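Local coordinates for cellobiose 2-epimerase (Ruminococcus albus, PDB 3VW5), which catalyses the reversible epimerization of cellobiose to 4-O-beta-D-glucosyl-D-mannose, working on an unmodified sugar with an (alpha/alpha)6 barrel, at residues G27-Y32 and I48-I53; Y35-D40 and K363-P368. The protein carries 2 engineered substitutions. All coordinates share one frame; numbering follows the deposited sequence.

Contact 1. Residues G27-Y32 and I48-I53; sequences GGFYGY and ILHSRI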
# COMPACT_ATOMS: atom_id res chain seq x y z
N GLY A 27 3.81 -20.20 12.74
CA GLY A 27 2.95 -19.82 11.62
C GLY A 27 3.16 -18.39 11.17
O GLY A 27 3.59 -17.54 11.94
N GLY A 28 2.87 -18.12 9.91
CA GLY A 28 3.06 -16.78 9.39
C GLY A 28 4.52 -16.36 9.33
O GLY A 28 5.40 -17.19 9.16
N PHE A 29 4.77 -15.06 9.45
CA PHE A 29 6.13 -14.52 9.44
C PHE A 29 6.46 -13.75 10.72
O PHE A 29 5.56 -13.22 11.38
CB PHE A 29 6.30 -13.60 8.24
CG PHE A 29 6.26 -14.31 6.94
CD1 PHE A 29 7.39 -14.38 6.14
CD2 PHE A 29 5.10 -14.93 6.51
CE1 PHE A 29 7.37 -15.05 4.94
CE2 PHE A 29 5.06 -15.61 5.31
CZ PHE A 29 6.20 -15.67 4.52
N TYR A 30 7.74 -13.67 11.08
CA TYR A 30 8.16 -12.92 12.26
C TYR A 30 7.74 -11.44 12.16
O TYR A 30 7.72 -10.85 11.07
CB TYR A 30 9.68 -13.06 12.50
CG TYR A 30 10.20 -14.49 12.51
CD1 TYR A 30 9.72 -15.43 13.41
CD2 TYR A 30 11.20 -14.89 11.61
CE1 TYR A 30 10.20 -16.73 13.43
CE2 TYR A 30 11.68 -16.19 11.61
CZ TYR A 30 11.18 -17.10 12.53
OH TYR A 30 11.66 -18.39 12.53
N GLY A 31 7.39 -10.86 13.31
CA GLY A 31 6.77 -9.56 13.33
C GLY A 31 7.70 -8.36 13.44
O GLY A 31 7.28 -7.23 13.19
N TYR A 32 8.96 -8.59 13.81
CA TYR A 32 9.85 -7.46 14.08
C TYR A 32 11.32 -7.73 13.79
O TYR A 32 11.93 -8.67 14.33
CB TYR A 32 9.65 -6.95 15.51
CG TYR A 32 10.45 -5.71 15.86
CD1 TYR A 32 9.91 -4.44 15.67
CD2 TYR A 32 11.74 -5.81 16.38
CE1 TYR A 32 10.65 -3.29 15.99
CE2 TYR A 32 12.48 -4.69 16.69
CZ TYR A 32 11.94 -3.43 16.49
OH TYR A 32 12.68 -2.31 16.81
N ILE A 48 -2.04 -6.36 8.93
CA ILE A 48 -1.69 -5.61 7.73
C ILE A 48 -0.34 -6.07 7.14
O ILE A 48 -0.16 -6.12 5.92
CB ILE A 48 -1.69 -4.08 7.97
CG1 ILE A 48 -2.82 -3.43 7.18
CG2 ILE A 48 -0.39 -3.46 7.51
CD1 ILE A 48 -3.24 -2.10 7.74
N LEU A 49 0.59 -6.42 8.02
CA LEU A 49 1.88 -6.93 7.61
C LEU A 49 1.71 -8.26 6.87
O LEU A 49 2.31 -8.46 5.82
CB LEU A 49 2.79 -7.10 8.84
CG LEU A 49 4.10 -7.89 8.70
CD1 LEU A 49 4.97 -7.31 7.61
CD2 LEU A 49 4.85 -7.96 10.02
N HIS A 50 0.91 -9.16 7.43
CA HIS A 50 0.67 -10.44 6.80
C HIS A 50 -0.11 -10.34 5.50
O HIS A 50 0.17 -11.07 4.55
CB HIS A 50 0.04 -11.42 7.77
CG HIS A 50 1.02 -12.01 8.73
ND1 HIS A 50 1.55 -11.30 9.78
CD2 HIS A 50 1.61 -13.23 8.76
CE1 HIS A 50 2.41 -12.06 10.43
NE2 HIS A 50 2.47 -13.24 9.83
N SER A 51 -1.06 -9.43 5.44
CA SER A 51 -1.77 -9.27 4.19
C SER A 51 -0.82 -8.77 3.11
O SER A 51 -0.89 -9.20 1.97
CB SER A 51 -2.96 -8.35 4.35
OG SER A 51 -3.88 -8.94 5.25
N ARG A 52 0.09 -7.88 3.49
CA ARG A 52 1.04 -7.32 2.52
C ARG A 52 2.06 -8.36 2.04
O ARG A 52 2.42 -8.40 0.85
CB ARG A 52 1.71 -6.08 3.09
CG ARG A 52 0.76 -4.92 3.18
CD ARG A 52 1.27 -3.80 4.06
NE ARG A 52 0.56 -2.55 3.80
CZ ARG A 52 0.94 -1.36 4.25
NH1 ARG A 52 2.03 -1.23 5.01
NH2 ARG A 52 0.22 -0.29 3.95
N ILE A 53 2.49 -9.22 2.96
CA ILE A 53 3.32 -10.34 2.58
C ILE A 53 2.55 -11.27 1.63
O ILE A 53 3.04 -11.61 0.55
CB ILE A 53 3.85 -11.08 3.81
CG1 ILE A 53 4.78 -10.15 4.58
CG2 ILE A 53 4.60 -12.36 3.42
CD1 ILE A 53 5.11 -10.62 5.99
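Phe-29 meets the helical residues His-50 and Ile-53 with both its backbone and its ring, so that one loop residue is held by a polar and an apolar contact at once. Its ring lies against Ile-53. The CG2 methyl sits over one face, 3.9 Å from the ring centroid, a CH-pi contact shifted somewhat toward the CE2-CZ rim. The other branch of Ile-53 completes the grip, since CD1 rests 3.9 Å from Phe-29 CB, near the root of the ring. His-50 CD2 lies at the ring's edge, near its plane.

The helix carrying His-50 and Ile-53, residues 47-64, belongs to the inner ring of the (alpha/alpha)6 barrel, and the loop 27-32 runs across its outward side. Helix 67-84 joins the packing: Ala-76 touches Phe-29, and Phe-79 stacks on the imidazole.

The polar link is a nearly straight hydrogen bond, 178° at the hydrogen, from Phe-29 N to His-50 NE2 over 3.0 Å. The donor stands 26° out of the imidazole plane. Gly-28 CA, by contrast, lies in that plane at the ring edge, 3.6 Å from His-50 NE2. CG of His-50 is anti to the carbonyl carbon, beside the backbone N (chi1 -79°), and the far end of the ring, NE2, reaches the loop, while ND1 bonds back to Gly-46 O. Bonds at both nitrogens thus fix the ring's rotation and satisfy it in a buried setting. Farther along the loop, Leu-49 CD2 packs 4.1 Å from Gly-31 O.

Contact 2. Residues Y35-D40 and K363-P368; sequences YGLELD and KETVGP. Engineered in segment 35-40: Glu-38 (natural residue Gly).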
# COMPACT_ATOMS: atom_id res chain seq x y z
N TYR A 35 16.18 -1.92 13.42
CA TYR A 35 17.13 -1.19 12.59
C TYR A 35 18.52 -1.85 12.63
O TYR A 35 19.16 -2.02 11.59
CB TYR A 35 17.24 0.26 13.04
CG TYR A 35 18.42 0.99 12.42
CD1 TYR A 35 18.30 1.64 11.19
CD2 TYR A 35 19.66 1.02 13.07
CE1 TYR A 35 19.36 2.30 10.61
CE2 TYR A 35 20.74 1.68 12.50
CZ TYR A 35 20.59 2.32 11.27
OH TYR A 35 21.66 2.99 10.69
N GLY A 36 18.96 -2.20 13.84
CA GLY A 36 20.22 -2.90 14.04
C GLY A 36 20.20 -4.37 13.62
O GLY A 36 21.15 -5.12 13.89
N LEU A 37 19.13 -4.77 12.95
CA LEU A 37 18.98 -6.11 12.37
C LEU A 37 18.90 -7.23 13.42
O LEU A 37 19.23 -8.37 13.13
CB LEU A 37 20.07 -6.40 11.33
CG LEU A 37 20.14 -5.40 10.16
CD1 LEU A 37 21.19 -5.82 9.15
CD2 LEU A 37 18.78 -5.25 9.48
N GLU A 38 18.46 -6.87 14.62
CA GLU A 38 18.13 -7.84 15.67
C GLU A 38 16.66 -8.29 15.51
O GLU A 38 15.74 -7.47 15.50
CB GLU A 38 18.36 -7.22 17.06
CG GLU A 38 19.26 -8.03 18.00
CD GLU A 38 18.47 -8.99 18.92
OE1 GLU A 38 18.12 -10.13 18.47
OE2 GLU A 38 18.18 -8.61 20.09
N LEU A 39 16.47 -9.60 15.39
CA LEU A 39 15.16 -10.18 15.15
C LEU A 39 14.44 -10.62 16.43
O LEU A 39 15.03 -11.29 17.27
CB LEU A 39 15.34 -11.39 14.24
CG LEU A 39 14.10 -12.19 13.89
CD1 LEU A 39 13.24 -11.38 12.92
CD2 LEU A 39 14.50 -13.56 13.30
N ASP A 40 13.16 -10.26 16.58
CA ASP A 40 12.36 -10.72 17.71
C ASP A 40 11.30 -11.71 17.24
O ASP A 40 10.19 -11.31 16.92
CB ASP A 40 11.68 -9.55 18.44
CG ASP A 40 10.90 -10.00 19.70
OD1 ASP A 40 11.13 -11.13 20.20
OD2 ASP A 40 10.07 -9.21 20.20
N LYS A 363 14.11 3.59 13.25
CA LYS A 363 13.03 3.01 12.46
C LYS A 363 13.39 1.56 12.15
O LYS A 363 14.46 1.29 11.60
CB LYS A 363 12.80 3.79 11.16
CG LYS A 363 12.32 5.22 11.34
CD LYS A 363 11.11 5.31 12.23
CE LYS A 363 9.83 4.94 11.49
NZ LYS A 363 8.63 5.27 12.33
N GLU A 364 12.50 0.63 12.50
CA GLU A 364 12.77 -0.80 12.30
C GLU A 364 12.85 -1.19 10.82
O GLU A 364 12.29 -0.51 9.95
CB GLU A 364 11.70 -1.65 12.99
CG GLU A 364 10.88 -0.87 14.01
CD GLU A 364 9.66 -0.22 13.39
OE1 GLU A 364 9.57 1.04 13.40
OE2 GLU A 364 8.79 -0.97 12.89
N THR A 365 13.54 -2.30 10.55
CA THR A 365 13.66 -2.83 9.19
C THR A 365 12.36 -3.55 8.79
O THR A 365 11.93 -3.49 7.64
CB THR A 365 14.83 -3.82 9.10
OG1 THR A 365 16.00 -3.21 9.65
CG2 THR A 365 15.12 -4.18 7.66
N VAL A 366 11.76 -4.22 9.76
CA VAL A 366 10.49 -4.91 9.55
C VAL A 366 9.63 -4.74 10.79
O VAL A 366 10.10 -4.96 11.91
CB VAL A 366 10.69 -6.43 9.35
CG1 VAL A 366 9.33 -7.10 9.16
CG2 VAL A 366 11.60 -6.71 8.17
N GLY A 367 8.37 -4.38 10.58
CA GLY A 367 7.42 -4.26 11.67
C GLY A 367 6.00 -4.13 11.15
O GLY A 367 5.75 -4.34 9.96
N PRO A 368 5.06 -3.77 12.03
CA PRO A 368 3.65 -3.67 11.63
C PRO A 368 3.44 -2.74 10.45
O PRO A 368 2.53 -2.98 9.66
CB PRO A 368 2.97 -3.11 12.89
CG PRO A 368 3.87 -3.50 14.00
CD PRO A 368 5.26 -3.36 13.43
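Tyr-35 and Leu-37 come up against Lys-363 and Thr-365 where two loops distant in sequence meet near Tyr-35 and Glu-364 and then diverge. Thr-365 also belongs to a classic beta bulge, facing Leu-33 together with Val-366, in a loop of the (alpha/alpha)6 barrel. The backbones approach closely at one point, with the CA atoms of Tyr-35 and Glu-364 only 4.4 Å apart.

In the first shell, Tyr-35 CB sits 3.3 Å from Lys-363 O. The carbonyl oxygen lies at the edge of the phenol ring, near its plane and on the CD1 side, rather than over a face. CG stands anti to the backbone N (chi1 168°), and from there the rest of the ring leads away from the loop 363-368. Leu-37 turns its CD2 methyl to Thr-365 OG1 at 3.5 Å, the two side chains crossing at a slant.

One shell out, Arg-344 takes hold of Tyr-35 twice, by a cation-pi contact with the ring and a hydrogen bond from NH2 to the backbone O. Phe-17 of helix 2-19 touches Thr-365. The threonine hydroxyl is anchored by a hydrogen bond to the carbonyl O of Ser-34, the residue just before Tyr-35, which leaves Thr-365 OG1 3.7 Å from Tyr-35 CA.

How the contacts relate
Contacts 1 and 2 lie on the same side of the chain's centre, their own centres about 13 Å apart, and they share the long loop between helix 2-19 and strand 45-46. That loop supplies one segment to each: its earlier part packs on helix 47-64, its later part on the 363-368 loop. A probable backbone hydrogen bond from Asp-40 N to Tyr-32 O, 3.0 Å, pairs the two parts, while the Tyr-32 ring packs on Glu-364. The second segments also meet, Ile-48 CG2 lying 3.7 Å from Pro-368 O. Contact 1 is buried, about 14 Å from the chain's centre to its own, whereas contact 2 is nearer the surface, at about 19 Å.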